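Local coordinates for Non-ribosomal peptide synthetase (Methanobrevibacter ruminantium, PDB 6VTJ), which pairs a peptide carrier (thiolation) domain with a reductase domain that probably releases the carrier-tethered peptide by NAD(P)H-dependent reduction, at residues 125-139 / 206-218. Sequence-based numbering, arbitrary orientation.
Sequences ELGNVLLTGATGFLG and LEDEPIDTVINSA
Leu130 meets Leu206 and Thr213 across a pair of parallel strands, 129-132 and 213-216, which run 14° apart with axes 4.6 Å from each other; with Asn128 and Thr132 it buries the most surface in this contact. Leu130 N donates to Thr213 O and Leu130 O accepts from Ile215 N, both at 2.8 Å, fixing the parallel register. Leu130 sends both methyls to Leu206 CD1, Leu130 CD2 at 3.6 Å, its CG lying trans to N and the two side chains crossing at about a right angle. Val214 lies alongside Leu130, pointing the same way, and Ile211 CG2 packs on its CB.

Asn128, at the strand's entrance, is held at three points. Asn128 ND2 donates to Pro210 O at 2.9 Å, the acceptor lying in the amide plane; its N meets the anti side of Asp212 OD2; its O accepts from both Asp212 N and Thr213 N. The remaining amide oxygen, OD1, takes the N-H of Lys153. Two residues before Asn128, Leu126 O accepts the hydroxyl of Thr213, OG1 at 2.7 Å, on a lone pair in the carbonyl plane.

At the C-terminal end, Thr132 OG1 sits between its backbone N and carbonyl carbon (chi1 74°), placed to donate to Asn216 OD1 at 2.7 Å, from 51° above the carbonyl plane, while accepting from Ala218 N. Ser217 OG closes on Thr132 O at 2.8 Å. Gly133 O and Gly139 N share a water, tying the glycine-rich turn to the helix start. Running from the end of strand 129-132 into the helix, the TGATGFLG sequence fits the TGxxGxxG pattern of extended short-chain dehydrogenase-like Rossmann folds, consistent with a dinucleotide site here.

Strand 129-132 is flanked by strand 154-158 and strand 213-216 by strand 252-258, while Leu138 packs against helix 366-376.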
ATOM      1  N   GLU A 125     -13.079  22.283  10.179  1.00 38.49           N
ATOM      2  CA  GLU A 125     -11.885  23.035   9.818  1.00 42.76           C
ATOM      3  C   GLU A 125     -10.653  22.151   9.955  1.00 38.98           C
ATOM      4  O   GLU A 125     -10.535  21.378  10.906  1.00 38.68           O
ATOM      5  CB  GLU A 125     -11.727  24.281  10.689  1.00 45.70           C
ATOM      6  CG  GLU A 125     -12.584  25.452  10.255  1.00 51.07           C
ATOM      7  CD  GLU A 125     -12.622  26.560  11.301  1.00 67.26           C
ATOM      8  OE1 GLU A 125     -12.438  26.250  12.502  1.00 64.05           O
ATOM      9  OE2 GLU A 125     -12.847  27.736  10.925  1.00 70.96           O
ATOM     10  N   LEU A 126      -9.740  22.262   8.988  1.00 37.42           N
ATOM     11  CA  LEU A 126      -8.493  21.504   9.063  1.00 34.91           C
ATOM     12  C   LEU A 126      -7.609  22.009  10.200  1.00 33.88           C
ATOM     13  O   LEU A 126      -7.164  21.226  11.046  1.00 37.19           O
ATOM     14  CB  LEU A 126      -7.759  21.587   7.725  1.00 39.61           C
ATOM     15  CG  LEU A 126      -6.623  20.610   7.455  1.00 36.18           C
ATOM     16  CD1 LEU A 126      -7.155  19.213   7.431  1.00 31.12           C
ATOM     17  CD2 LEU A 126      -5.973  20.942   6.130  1.00 37.02           C
ATOM     18  N   GLY A 127      -7.343  23.316  10.240  1.00 37.72           N
ATOM     19  CA  GLY A 127      -6.526  23.833  11.325  1.00 34.60           C
ATOM     20  C   GLY A 127      -5.058  23.467  11.150  1.00 38.06           C
ATOM     21  O   GLY A 127      -4.557  23.292  10.036  1.00 34.56           O
ATOM     22  N   ASN A 128      -4.358  23.348  12.275  1.00 35.08           N
ATOM     23  CA  ASN A 128      -2.975  22.903  12.257  1.00 32.79           C
ATOM     24  C   ASN A 128      -2.912  21.383  12.252  1.00 32.29           C
ATOM     25  O   ASN A 128      -3.652  20.713  12.976  1.00 32.66           O
ATOM     26  CB  ASN A 128      -2.221  23.444  13.467  1.00 33.40           C
ATOM     27  CG  ASN A 128      -2.282  24.950  13.563  1.00 37.45           C
ATOM     28  OD1 ASN A 128      -2.284  25.662  12.550  1.00 37.69           O
ATOM     29  ND2 ASN A 128      -2.353  25.446  14.785  1.00 37.26           N
ATOM     30  N   VAL A 129      -1.991  20.835  11.469  1.00 32.45           N
ATOM     31  CA  VAL A 129      -1.956  19.401  11.202  1.00 30.53           C
ATOM     32  C   VAL A 129      -0.719  18.785  11.833  1.00 28.83           C
ATOM     33  O   VAL A 129       0.371  19.356  11.761  1.00 31.52           O
ATOM     34  CB  VAL A 129      -1.992  19.136   9.686  1.00 29.48           C
ATOM     35  CG1 VAL A 129      -1.511  17.696   9.359  1.00 25.48           C
ATOM     36  CG2 VAL A 129      -3.398  19.411   9.159  1.00 29.15           C
ATOM     37  N   LEU A 130      -0.894  17.633  12.465  1.00 27.48           N
ATOM     38  CA  LEU A 130       0.201  16.725  12.775  1.00 30.38           C
ATOM     39  C   LEU A 130       0.234  15.671  11.669  1.00 29.54           C
ATOM     40  O   LEU A 130      -0.675  14.845  11.566  1.00 30.08           O
ATOM     41  CB  LEU A 130       0.012  16.079  14.145  1.00 29.26           C
ATOM     42  CG  LEU A 130       0.998  14.938  14.393  1.00 32.03           C
ATOM     43  CD1 LEU A 130       2.389  15.521  14.426  1.00 29.23           C
ATOM     44  CD2 LEU A 130       0.689  14.179  15.668  1.00 26.23           C
ATOM     45  N   LEU A 131       1.264  15.710  10.834  1.00 26.30           N
ATOM     46  CA  LEU A 131       1.453  14.757   9.753  1.00 30.59           C
ATOM     47  C   LEU A 131       2.515  13.727  10.130  1.00 26.39           C
ATOM     48  O   LEU A 131       3.665  14.085  10.451  1.00 30.15           O
ATOM     49  CB  LEU A 131       1.861  15.486   8.470  1.00 25.30           C
ATOM     50  CG  LEU A 131       2.280  14.629   7.278  1.00 25.27           C
ATOM     51  CD1 LEU A 131       1.137  13.721   6.807  1.00 25.21           C
ATOM     52  CD2 LEU A 131       2.761  15.524   6.127  1.00 23.65           C
ATOM     53  N   THR A 132       2.137  12.455  10.062  1.00 26.16           N
ATOM     54  CA  THR A 132       3.097  11.368  10.152  1.00 28.87           C
ATOM     55  C   THR A 132       3.415  10.875   8.751  1.00 30.24           C
ATOM     56  O   THR A 132       2.581  10.953   7.849  1.00 29.21           O
ATOM     57  CB  THR A 132       2.587  10.182  10.993  1.00 27.28           C
ATOM     58  OG1 THR A 132       1.599   9.440  10.257  1.00 29.11           O
ATOM     59  CG2 THR A 132       2.031  10.627  12.331  1.00 28.18           C
ATOM     60  N   GLY A 133       4.627  10.353   8.588  1.00 29.06           N
ATOM     61  CA  GLY A 133       5.056   9.823   7.315  1.00 27.73           C
ATOM     62  C   GLY A 133       5.421  10.872   6.294  1.00 34.95           C
ATOM     63  O   GLY A 133       5.292  10.622   5.087  1.00 32.67           O
ATOM     64  N   ALA A 134       5.882  12.045   6.739  1.00 33.22           N
ATOM     65  CA  ALA A 134       6.133  13.143   5.809  1.00 32.78           C
ATOM     66  C   ALA A 134       7.246  12.838   4.808  1.00 34.64           C
ATOM     67  O   ALA A 134       7.365  13.552   3.810  1.00 34.87           O
ATOM     68  CB  ALA A 134       6.473  14.419   6.584  1.00 36.10           C
ATOM     69  N   THR A 135       8.065  11.809   5.045  1.00 31.80           N
ATOM     70  CA  THR A 135       9.172  11.488   4.152  1.00 32.23           C
ATOM     71  C   THR A 135       8.830  10.418   3.133  1.00 38.65           C
ATOM     72  O   THR A 135       9.665  10.124   2.269  1.00 37.31           O
ATOM     73  CB  THR A 135      10.397  11.021   4.946  1.00 34.83           C
ATOM     74  OG1 THR A 135      10.052   9.879   5.741  1.00 37.74           O
ATOM     75  CG2 THR A 135      10.866  12.120   5.849  1.00 33.99           C
ATOM     76  N   GLY A 136       7.656   9.798   3.229  1.00 35.16           N
ATOM     77  CA  GLY A 136       7.251   8.838   2.229  1.00 32.92           C
ATOM     78  C   GLY A 136       6.637   9.548   1.051  1.00 30.79           C
ATOM     79  O   GLY A 136       6.419  10.760   1.072  1.00 29.06           O
ATOM     80  N   PHE A 137       6.339   8.761   0.009  1.00 26.41           N
ATOM     81  CA  PHE A 137       5.815   9.306  -1.244  1.00 27.87           C
ATOM     82  C   PHE A 137       4.527  10.095  -1.020  1.00 28.46           C
ATOM     83  O   PHE A 137       4.381  11.225  -1.505  1.00 28.60           O
ATOM     84  CB  PHE A 137       5.576   8.162  -2.237  1.00 26.43           C
ATOM     85  CG  PHE A 137       5.199   8.606  -3.624  1.00 24.86           C
ATOM     86  CD1 PHE A 137       5.871   9.642  -4.248  1.00 25.36           C
ATOM     87  CD2 PHE A 137       4.205   7.941  -4.330  1.00 25.94           C
ATOM     88  CE1 PHE A 137       5.524  10.037  -5.555  1.00 29.20           C
ATOM     89  CE2 PHE A 137       3.842   8.331  -5.631  1.00 23.31           C
ATOM     90  CZ  PHE A 137       4.510   9.368  -6.244  1.00 24.83           C
ATOM     91  N   LEU A 138       3.568   9.508  -0.306  1.00 22.91           N
ATOM     92  CA  LEU A 138       2.319  10.212  -0.059  1.00 27.61           C
ATOM     93  C   LEU A 138       2.532  11.391   0.890  1.00 25.38           C
ATOM     94  O   LEU A 138       2.108  12.515   0.594  1.00 26.13           O
ATOM     95  CB  LEU A 138       1.270   9.242   0.488  1.00 25.71           C
ATOM     96  CG  LEU A 138      -0.080   9.887   0.836  1.00 28.35           C
ATOM     97  CD1 LEU A 138      -0.676  10.725  -0.349  1.00 23.61           C
ATOM     98  CD2 LEU A 138      -1.058   8.827   1.301  1.00 21.25           C
ATOM     99  N   GLY A 139       3.244  11.162   2.000  1.00 23.91           N
ATOM    100  CA  GLY A 139       3.353  12.177   3.043  1.00 25.91           C
ATOM    101  C   GLY A 139       3.974  13.482   2.576  1.00 27.99           C
ATOM    102  O   GLY A 139       3.521  14.568   2.966  1.00 31.54           O
ATOM    103  N   LEU A 206       4.112  16.618  22.034  1.00 45.95           N
ATOM    104  CA  LEU A 206       3.141  17.396  21.277  1.00 43.07           C
ATOM    105  C   LEU A 206       1.906  17.759  22.083  1.00 44.90           C
ATOM    106  O   LEU A 206       1.021  18.441  21.560  1.00 46.22           O
ATOM    107  CB  LEU A 206       2.706  16.634  20.030  1.00 41.30           C
ATOM    108  CG  LEU A 206       3.800  16.225  19.058  1.00 42.01           C
ATOM    109  CD1 LEU A 206       3.187  15.294  18.050  1.00 41.16           C
ATOM    110  CD2 LEU A 206       4.425  17.447  18.383  1.00 43.99           C
ATOM    111  N   GLU A 207       1.813  17.326  23.335  1.00 50.00           N
ATOM    112  CA  GLU A 207       0.565  17.522  24.058  1.00 50.43           C
ATOM    113  C   GLU A 207       0.309  18.977  24.434  1.00 52.12           C
ATOM    114  O   GLU A 207      -0.810  19.298  24.839  1.00 51.80           O
ATOM    115  CB  GLU A 207       0.553  16.640  25.296  1.00 52.23           C
ATOM    116  CG  GLU A 207       0.678  15.169  24.954  1.00 55.61           C
ATOM    117  CD  GLU A 207       0.128  14.284  26.051  1.00 59.72           C
ATOM    118  OE1 GLU A 207      -0.071  13.071  25.808  1.00 59.71           O
ATOM    119  OE2 GLU A 207      -0.111  14.822  27.155  1.00 62.03           O
ATOM    120  N   ASP A 208       1.299  19.859  24.299  1.00 53.02           N
ATOM    121  CA  ASP A 208       1.131  21.283  24.560  1.00 52.73           C
ATOM    122  C   ASP A 208       1.275  22.111  23.285  1.00 55.94           C
ATOM    123  O   ASP A 208       1.703  23.269  23.337  1.00 55.97           O
ATOM    124  CB  ASP A 208       2.130  21.753  25.618  1.00 59.05           C
ATOM    125  N   GLU A 209       0.935  21.507  22.106  1.00 51.54           N
ATOM    126  CA  GLU A 209       0.972  22.150  20.796  1.00 46.86           C
ATOM    127  C   GLU A 209      -0.439  22.284  20.241  1.00 41.58           C
ATOM    128  O   GLU A 209      -1.272  21.393  20.447  1.00 40.30           O
ATOM    129  CB  GLU A 209       1.825  21.362  19.790  1.00 48.30           C
ATOM    130  CG  GLU A 209       3.292  21.214  20.165  1.00 49.11           C
ATOM    131  CD  GLU A 209       4.034  22.534  20.191  1.00 50.74           C
ATOM    132  OE1 GLU A 209       3.652  23.456  19.436  1.00 49.50           O
ATOM    133  OE2 GLU A 209       5.013  22.639  20.964  1.00 57.05           O
ATOM    134  N   PRO A 210      -0.738  23.388  19.548  1.00 43.61           N
ATOM    135  CA  PRO A 210      -2.077  23.606  18.957  1.00 42.36           C
ATOM    136  C   PRO A 210      -2.321  22.756  17.707  1.00 40.53           C
ATOM    137  O   PRO A 210      -2.245  23.202  16.556  1.00 41.64           O
ATOM    138  CB  PRO A 210      -2.061  25.106  18.645  1.00 36.33           C
ATOM    139  CG  PRO A 210      -0.644  25.408  18.371  1.00 39.27           C
ATOM    140  CD  PRO A 210       0.159  24.535  19.307  1.00 44.85           C
ATOM    141  N   ILE A 211      -2.646  21.486  17.946  1.00 37.76           N
ATOM    142  CA  ILE A 211      -2.868  20.500  16.898  1.00 37.29           C
ATOM    143  C   ILE A 211      -4.361  20.227  16.783  1.00 37.04           C
ATOM    144  O   ILE A 211      -5.017  19.857  17.766  1.00 37.62           O
ATOM    145  CB  ILE A 211      -2.076  19.210  17.171  1.00 39.28           C
ATOM    146  CG1 ILE A 211      -0.587  19.492  16.940  1.00 35.48           C
ATOM    147  CG2 ILE A 211      -2.583  18.067  16.267  1.00 36.61           C
ATOM    148  CD1 ILE A 211       0.351  18.493  17.553  1.00 39.34           C
ATOM    149  N   ASP A 212      -4.894  20.407  15.576  1.00 33.68           N
ATOM    150  CA  ASP A 212      -6.307  20.190  15.298  1.00 39.36           C
ATOM    151  C   ASP A 212      -6.600  18.903  14.547  1.00 35.79           C
ATOM    152  O   ASP A 212      -7.661  18.308  14.757  1.00 36.45           O
ATOM    153  CB  ASP A 212      -6.856  21.371  14.495  1.00 31.42           C
ATOM    154  CG  ASP A 212      -6.589  22.681  15.182  1.00 37.85           C
ATOM    155  OD1 ASP A 212      -6.964  22.782  16.367  1.00 35.99           O
ATOM    156  OD2 ASP A 212      -5.992  23.594  14.567  1.00 39.75           O
ATOM    157  N   THR A 213      -5.697  18.457  13.677  1.00 35.83           N
ATOM    158  CA  THR A 213      -5.931  17.266  12.870  1.00 29.91           C
ATOM    159  C   THR A 213      -4.660  16.441  12.789  1.00 30.36           C
ATOM    160  O   THR A 213      -3.612  16.977  12.430  1.00 30.70           O
ATOM    161  CB  THR A 213      -6.361  17.621  11.451  1.00 30.24           C
ATOM    162  OG1 THR A 213      -7.456  18.553  11.465  1.00 34.11           O
ATOM    163  CG2 THR A 213      -6.751  16.350  10.701  1.00 30.33           C
ATOM    164  N   VAL A 214      -4.753  15.145  13.090  1.00 29.88           N
ATOM    165  CA  VAL A 214      -3.677  14.205  12.792  1.00 30.46           C
ATOM    166  C   VAL A 214      -3.973  13.567  11.441  1.00 23.95           C
ATOM    167  O   VAL A 214      -5.089  13.119  11.201  1.00 28.88           O
ATOM    168  CB  VAL A 214      -3.550  13.136  13.883  1.00 26.86           C
ATOM    169  CG1 VAL A 214      -2.430  12.175  13.517  1.00 23.55           C
ATOM    170  CG2 VAL A 214      -3.283  13.778  15.242  1.00 29.31           C
ATOM    171  N   ILE A 215      -3.004  13.586  10.540  1.00 22.17           N
ATOM    172  CA  ILE A 215      -3.065  12.828   9.294  1.00 25.50           C
ATOM    173  C   ILE A 215      -1.980  11.762   9.353  1.00 24.65           C
ATOM    174  O   ILE A 215      -0.776  12.070   9.344  1.00 26.44           O
ATOM    175  CB  ILE A 215      -2.921  13.727   8.062  1.00 25.25           C
ATOM    176  CG1 ILE A 215      -3.960  14.863   8.134  1.00 25.82           C
ATOM    177  CG2 ILE A 215      -3.110  12.899   6.808  1.00 24.12           C
ATOM    178  CD1 ILE A 215      -4.131  15.658   6.850  1.00 23.89           C
ATOM    179  N   ASN A 216      -2.413  10.497   9.436  1.00 26.84           N
ATOM    180  CA  ASN A 216      -1.516   9.360   9.623  1.00 23.79           C
ATOM    181  C   ASN A 216      -1.318   8.666   8.286  1.00 22.32           C
ATOM    182  O   ASN A 216      -2.111   7.807   7.876  1.00 23.69           O
ATOM    183  CB  ASN A 216      -2.046   8.386  10.665  1.00 24.59           C
ATOM    184  CG  ASN A 216      -0.982   7.384  11.060  1.00 29.11           C
ATOM    185  OD1 ASN A 216       0.051   7.764  11.609  1.00 31.45           O
ATOM    186  ND2 ASN A 216      -1.186   6.123  10.719  1.00 27.10           N
ATOM    187  N   SER A 217      -0.266   9.081   7.582  1.00 24.47           N
ATOM    188  CA  SER A 217       0.137   8.430   6.351  1.00 23.27           C
ATOM    189  C   SER A 217       1.376   7.574   6.533  1.00 24.21           C
ATOM    190  O   SER A 217       1.771   6.890   5.591  1.00 26.03           O
ATOM    191  CB  SER A 217       0.370   9.462   5.238  1.00 23.68           C
ATOM    192  OG  SER A 217       1.636  10.078   5.394  1.00 29.32           O
ATOM    193  N   ALA A 218       1.998   7.578   7.717  1.00 25.96           N
ATOM    194  CA  ALA A 218       3.085   6.645   7.967  1.00 25.62           C
ATOM    195  C   ALA A 218       2.541   5.232   7.901  1.00 27.26           C
ATOM    196  O   ALA A 218       1.516   4.927   8.519  1.00 25.29           O
ATOM    197  CB  ALA A 218       3.728   6.880   9.334  1.00 23.66           C
TER
HETATM  198  O   HOH W   1       3.771   8.728   3.396  1.00 32.64           O